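Local coordinates for Agap007691-pb (Anopheles gambiae, PDB 5C98), which is of unknown function but belongs to the serpin family, whose members typically inhibit serine proteases, at residues L194-S206 and Q368-E380. Numbering follows the deposited sequence. Where two conformers were deposited one is given.
Sequences LFQFINAPTQRVS and QVGNFSKYIDPDE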
loop_
_atom_site.group_PDB
_atom_site.type_symbol
_atom_site.label_atom_id
_atom_site.label_comp_id
_atom_site.label_asym_id
_atom_site.label_seq_id
_atom_site.Cartn_x
_atom_site.Cartn_y
_atom_site.Cartn_z
ATOM N N LEU A 194 -24.022 6.799 13.220
ATOM C CA LEU A 194 -22.905 6.727 14.134
ATOM C C LEU A 194 -21.848 5.761 13.600
ATOM O O LEU A 194 -22.155 4.686 13.064
ATOM C CB LEU A 194 -23.412 6.247 15.497
ATOM C CG LEU A 194 -22.363 6.087 16.587
ATOM C CD1 LEU A 194 -23.014 6.399 17.941
ATOM C CD2 LEU A 194 -21.771 4.695 16.589
ATOM N N PHE A 195 -20.588 6.141 13.746
ATOM C CA PHE A 195 -19.471 5.218 13.569
ATOM C C PHE A 195 -18.597 5.361 14.803
ATOM O O PHE A 195 -18.312 6.479 15.233
ATOM C CB PHE A 195 -18.661 5.554 12.299
ATOM C CG PHE A 195 -17.576 4.565 11.992
ATOM C CD1 PHE A 195 -16.333 4.713 12.542
ATOM C CD2 PHE A 195 -17.800 3.495 11.140
ATOM C CE1 PHE A 195 -15.321 3.808 12.280
ATOM C CE2 PHE A 195 -16.794 2.587 10.879
ATOM C CZ PHE A 195 -15.572 2.745 11.433
ATOM N N GLN A 196 -18.185 4.246 15.389
ATOM C CA GLN A 196 -17.484 4.260 16.677
ATOM C C GLN A 196 -16.001 4.528 16.450
ATOM O O GLN A 196 -15.144 3.677 16.660
ATOM C CB GLN A 196 -17.694 2.949 17.441
ATOM C CG GLN A 196 -19.115 2.620 17.821
ATOM C CD GLN A 196 -19.231 1.542 18.901
ATOM O OE1 GLN A 196 -18.231 0.975 19.376
ATOM N NE2 GLN A 196 -20.465 1.272 19.309
ATOM N N PHE A 197 -15.699 5.763 16.048
ATOM C CA PHE A 197 -14.316 6.144 15.823
ATOM C C PHE A 197 -13.547 6.102 17.133
ATOM O O PHE A 197 -14.077 6.440 18.194
ATOM C CB PHE A 197 -14.232 7.559 15.266
ATOM C CG PHE A 197 -14.798 7.714 13.881
ATOM C CD1 PHE A 197 -14.074 7.304 12.764
ATOM C CD2 PHE A 197 -16.018 8.315 13.684
ATOM C CE1 PHE A 197 -14.585 7.477 11.491
ATOM C CE2 PHE A 197 -16.509 8.507 12.406
ATOM C CZ PHE A 197 -15.801 8.087 11.318
ATOM N N ILE A 198 -12.269 5.724 17.052
ATOM C CA ILE A 198 -11.455 5.646 18.263
ATOM C C ILE A 198 -11.348 7.008 18.947
ATOM O O ILE A 198 -11.327 7.080 20.176
ATOM C CB ILE A 198 -10.077 5.018 17.953
ATOM C CG1 ILE A 198 -9.319 4.690 19.258
ATOM C CG2 ILE A 198 -9.228 5.936 17.081
ATOM C CD1 ILE A 198 -8.178 3.728 19.053
ATOM N N ASN A 199 -11.316 8.100 18.171
ATOM C CA ASN A 199 -11.173 9.456 18.687
ATOM C C ASN A 199 -12.498 10.201 18.795
ATOM O O ASN A 199 -12.502 11.363 19.218
ATOM C CB ASN A 199 -10.214 10.266 17.801
ATOM C CG ASN A 199 -10.718 10.434 16.369
ATOM O OD1 ASN A 199 -11.328 9.532 15.807
ATOM N ND2 ASN A 199 -10.462 11.594 15.777
ATOM N N ALA A 200 -13.620 9.580 18.410
ATOM C CA ALA A 200 -14.926 10.237 18.371
ATOM C C ALA A 200 -16.007 9.162 18.315
ATOM O O ALA A 200 -16.633 8.953 17.267
ATOM C CB ALA A 200 -15.002 11.169 17.159
ATOM N N PRO A 201 -16.258 8.463 19.424
ATOM C CA PRO A 201 -17.052 7.223 19.360
ATOM C C PRO A 201 -18.522 7.420 19.029
ATOM O O PRO A 201 -19.213 6.419 18.770
ATOM C CB PRO A 201 -16.892 6.622 20.766
ATOM C CG PRO A 201 -15.776 7.336 21.406
ATOM C CD PRO A 201 -15.636 8.665 20.745
ATOM N N THR A 202 -19.045 8.647 19.060
ATOM C CA THR A 202 -20.441 8.888 18.710
ATOM C C THR A 202 -20.590 9.777 17.480
ATOM O O THR A 202 -21.709 10.169 17.138
ATOM C CB THR A 202 -21.222 9.451 19.910
ATOM O OG1 THR A 202 -20.723 10.738 20.262
ATOM C CG2 THR A 202 -21.075 8.529 21.110
ATOM N N GLN A 203 -19.500 10.067 16.775
ATOM C CA GLN A 203 -19.596 10.917 15.599
ATOM C C GLN A 203 -20.407 10.232 14.508
ATOM O O GLN A 203 -20.236 9.036 14.240
ATOM C CB GLN A 203 -18.199 11.217 15.068
ATOM C CG GLN A 203 -18.146 11.988 13.749
ATOM C CD GLN A 203 -18.641 13.419 13.870
ATOM O OE1 GLN A 203 -18.258 14.132 14.793
ATOM N NE2 GLN A 203 -19.515 13.825 12.960
ATOM N N ARG A 204 -21.256 11.008 13.843
ATOM C CA ARG A 204 -22.066 10.513 12.739
ATOM C C ARG A 204 -21.460 10.919 11.402
ATOM O O ARG A 204 -21.045 12.067 11.215
ATOM C CB ARG A 204 -23.500 11.032 12.854
ATOM C CG ARG A 204 -24.102 10.648 14.187
ATOM C CD ARG A 204 -25.557 11.120 14.368
ATOM N NE ARG A 204 -26.483 10.270 13.629
ATOM C CZ ARG A 204 -26.969 9.113 14.084
ATOM N NH1 ARG A 204 -26.599 8.637 15.269
ATOM N NH2 ARG A 204 -27.801 8.407 13.336
ATOM N N VAL A 205 -21.432 9.971 10.467
ATOM C CA VAL A 205 -20.881 10.189 9.134
ATOM C C VAL A 205 -21.754 9.503 8.094
ATOM O O VAL A 205 -22.526 8.580 8.390
ATOM C CB VAL A 205 -19.435 9.689 8.999
ATOM C CG1 VAL A 205 -18.505 10.493 9.893
ATOM C CG2 VAL A 205 -19.367 8.205 9.324
ATOM N N SER A 206 -21.617 9.961 6.858
ATOM C CA SER A 206 -22.344 9.363 5.746
ATOM C C SER A 206 -22.058 7.869 5.684
ATOM O O SER A 206 -20.893 7.458 5.566
ATOM C CB SER A 206 -21.907 10.037 4.452
ATOM O OG SER A 206 -22.745 9.669 3.376
ATOM N N GLN A 368 -2.746 -4.040 -1.185
ATOM C CA GLN A 368 -2.863 -2.860 -0.340
ATOM C C GLN A 368 -3.577 -3.332 0.911
ATOM O O GLN A 368 -4.447 -4.199 0.836
ATOM C CB GLN A 368 -3.695 -1.758 -1.014
ATOM C CG GLN A 368 -3.453 -0.390 -0.468
ATOM C CD GLN A 368 -4.464 0.621 -1.013
ATOM O OE1 GLN A 368 -5.652 0.503 -0.713
ATOM N NE2 GLN A 368 -4.008 1.603 -1.755
ATOM N N VAL A 369 -3.201 -2.787 2.069
ATOM C CA VAL A 369 -3.806 -3.173 3.338
ATOM C C VAL A 369 -3.908 -1.932 4.206
ATOM O O VAL A 369 -3.092 -1.024 4.111
ATOM C CB VAL A 369 -2.962 -4.303 3.980
ATOM C CG1 VAL A 369 -1.539 -3.859 4.197
ATOM C CG2 VAL A 369 -3.590 -4.786 5.261
ATOM N N GLY A 370 -4.911 -1.889 5.066
ATOM C CA GLY A 370 -5.084 -0.707 5.881
ATOM C C GLY A 370 -6.196 -0.880 6.879
ATOM O O GLY A 370 -6.707 -1.986 7.094
ATOM N N ASN A 371 -6.520 0.232 7.537
ATOM C CA ASN A 371 -7.579 0.253 8.533
ATOM C C ASN A 371 -8.277 1.595 8.491
ATOM O O ASN A 371 -7.696 2.604 8.085
ATOM C CB ASN A 371 -7.034 -0.016 9.936
ATOM C CG ASN A 371 -6.169 1.102 10.450
ATOM O OD1 ASN A 371 -5.006 1.196 10.099
ATOM N ND2 ASN A 371 -6.721 1.941 11.321
ATOM N N PHE A 372 -9.547 1.582 8.894
ATOM C CA PHE A 372 -10.362 2.770 9.038
ATOM C C PHE A 372 -10.872 2.804 10.469
ATOM O O PHE A 372 -11.723 1.998 10.865
ATOM C CB PHE A 372 -11.498 2.771 8.013
ATOM C CG PHE A 372 -12.268 4.040 8.006
ATOM C CD1 PHE A 372 -11.702 5.167 7.482
ATOM C CD2 PHE A 372 -13.521 4.127 8.591
ATOM C CE1 PHE A 372 -12.378 6.388 7.502
ATOM C CE2 PHE A 372 -14.207 5.344 8.603
ATOM C CZ PHE A 372 -13.642 6.449 8.084
ATOM N N SER A 373 -10.327 3.742 11.251
ATOM C CA SER A 373 -10.555 3.840 12.681
ATOM C C SER A 373 -10.818 5.248 13.181
ATOM O O SER A 373 -11.427 5.383 14.245
ATOM C CB SER A 373 -9.337 3.321 13.427
ATOM O OG SER A 373 -9.087 1.998 13.033
ATOM N N LYS A 374 -10.331 6.291 12.498
ATOM C CA LYS A 374 -10.217 7.641 13.026
ATOM C C LYS A 374 -11.112 8.598 12.251
ATOM O O LYS A 374 -11.203 8.526 11.011
ATOM C CB LYS A 374 -8.754 8.100 12.915
ATOM C CG LYS A 374 -8.526 9.508 13.468
ATOM C CD LYS A 374 -7.101 9.996 13.304
ATOM C CE LYS A 374 -6.956 11.427 13.786
ATOM N NZ LYS A 374 -5.597 11.954 13.514
ATOM N N TYR A 375 -11.758 9.494 12.999
ATOM C CA TYR A 375 -12.552 10.555 12.407
ATOM C C TYR A 375 -11.653 11.735 12.050
ATOM O O TYR A 375 -10.991 12.313 12.926
ATOM C CB TYR A 375 -13.639 11.027 13.367
ATOM C CG TYR A 375 -14.407 12.166 12.779
ATOM C CD1 TYR A 375 -15.113 12.007 11.590
ATOM C CD2 TYR A 375 -14.427 13.394 13.394
ATOM C CE1 TYR A 375 -15.818 13.050 11.032
ATOM C CE2 TYR A 375 -15.144 14.456 12.850
ATOM C CZ TYR A 375 -15.826 14.279 11.666
ATOM O OH TYR A 375 -16.527 15.358 11.150
ATOM N N ILE A 376 -11.649 12.096 10.765
ATOM C CA ILE A 376 -10.930 13.262 10.244
ATOM C C ILE A 376 -11.998 14.179 9.674
ATOM O O ILE A 376 -12.652 13.819 8.685
ATOM C CB ILE A 376 -9.929 12.860 9.154
ATOM C CG1 ILE A 376 -8.974 11.778 9.683
ATOM C CG2 ILE A 376 -9.173 14.095 8.653
ATOM C CD1 ILE A 376 -8.103 11.114 8.630
ATOM N N ASP A 377 -12.203 15.330 10.308
ATOM C CA ASP A 377 -13.220 16.279 9.869
ATOM C C ASP A 377 -12.724 16.944 8.597
ATOM O O ASP A 377 -11.688 17.623 8.634
ATOM C CB ASP A 377 -13.435 17.346 10.957
ATOM C CG ASP A 377 -14.627 18.257 10.682
ATOM O OD1 ASP A 377 -15.067 18.377 9.521
ATOM O OD2 ASP A 377 -15.129 18.874 11.647
ATOM N N PRO A 378 -13.411 16.790 7.462
ATOM C CA PRO A 378 -12.910 17.401 6.223
ATOM C C PRO A 378 -12.980 18.919 6.217
ATOM O O PRO A 378 -12.238 19.545 5.450
ATOM C CB PRO A 378 -13.802 16.785 5.139
ATOM C CG PRO A 378 -15.068 16.465 5.842
ATOM C CD PRO A 378 -14.698 16.100 7.254
ATOM N N ASP A 379 -13.844 19.535 7.037
ATOM C CA ASP A 379 -13.847 20.993 7.162
ATOM C C ASP A 379 -12.656 21.499 7.962
ATOM O O ASP A 379 -12.347 22.697 7.913
ATOM C CB ASP A 379 -15.132 21.474 7.846
ATOM C CG ASP A 379 -16.347 21.387 6.942
ATOM O OD1 ASP A 379 -16.180 21.193 5.717
ATOM O OD2 ASP A 379 -17.470 21.536 7.460
ATOM N N GLU A 380 -11.981 20.611 8.691
ATOM C CA GLU A 380 -10.814 20.940 9.498
ATOM C C GLU A 380 -9.512 20.530 8.827
ATOM O O GLU A 380 -8.546 21.292 8.850
ATOM C CB GLU A 380 -10.931 20.247 10.863
ATOM C CG GLU A 380 -9.787 20.494 11.830
ATOM C CD GLU A 380 -9.760 21.907 12.384
ATOM O OE1 GLU A 380 -8.646 22.401 12.661
ATOM O OE2 GLU A 380 -10.844 22.518 12.552
#
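Asn199 grips the backbone of Tyr375 with both ends of its side-chain amide. OD1 takes the N-H of Tyr375 on an in-plane lone pair (OD1 to N 2.8 Å, 170° at the hydrogen), while ND2 gives a hydrogen, in its own amide plane, to a lone pair of Tyr375 O at 3.0 Å. A chi1 of 62° puts CG between the backbone N and the carbonyl carbon, and the two bonds then hold the amide's rotation; the aliphatic chain of Lys374 crosses it at about a right angle. A backbone hydrogen bond from Ile198 N to Ser373 O (3.0 Å) completes the polar pairing.

Beside these bonds, Phe197 is held between two side chains: CB of Tyr375 lies over one ring face, 3.6 Å from the centroid, and the edge atom CD1 of Phe195 sits over the other. Phe372 presents its ring edge to the face of Phe195, planes 63° apart, and its CE2 also reaches Phe197 CE1 at 3.6 Å. With CG anti to the backbone N, the Tyr375 ring turns one face to Gln203, whose bent chain sets CG over the ring centre and lays the amide almost parallel to the ring. Gln203 NE2 is anchored by Arg204 O, 2.9 Å away, and Val205 CG1 touches the ring obliquely. Phe281 meets the Phe372 ring and Phe354 touches Phe195, while Pro279 packs against both Phe195 and Phe372. The clasp thus ties the C-terminal tail, just after the last strand of the serpin fold, to the turn-rich hairpin loop joining strands 191-194 and 204-219.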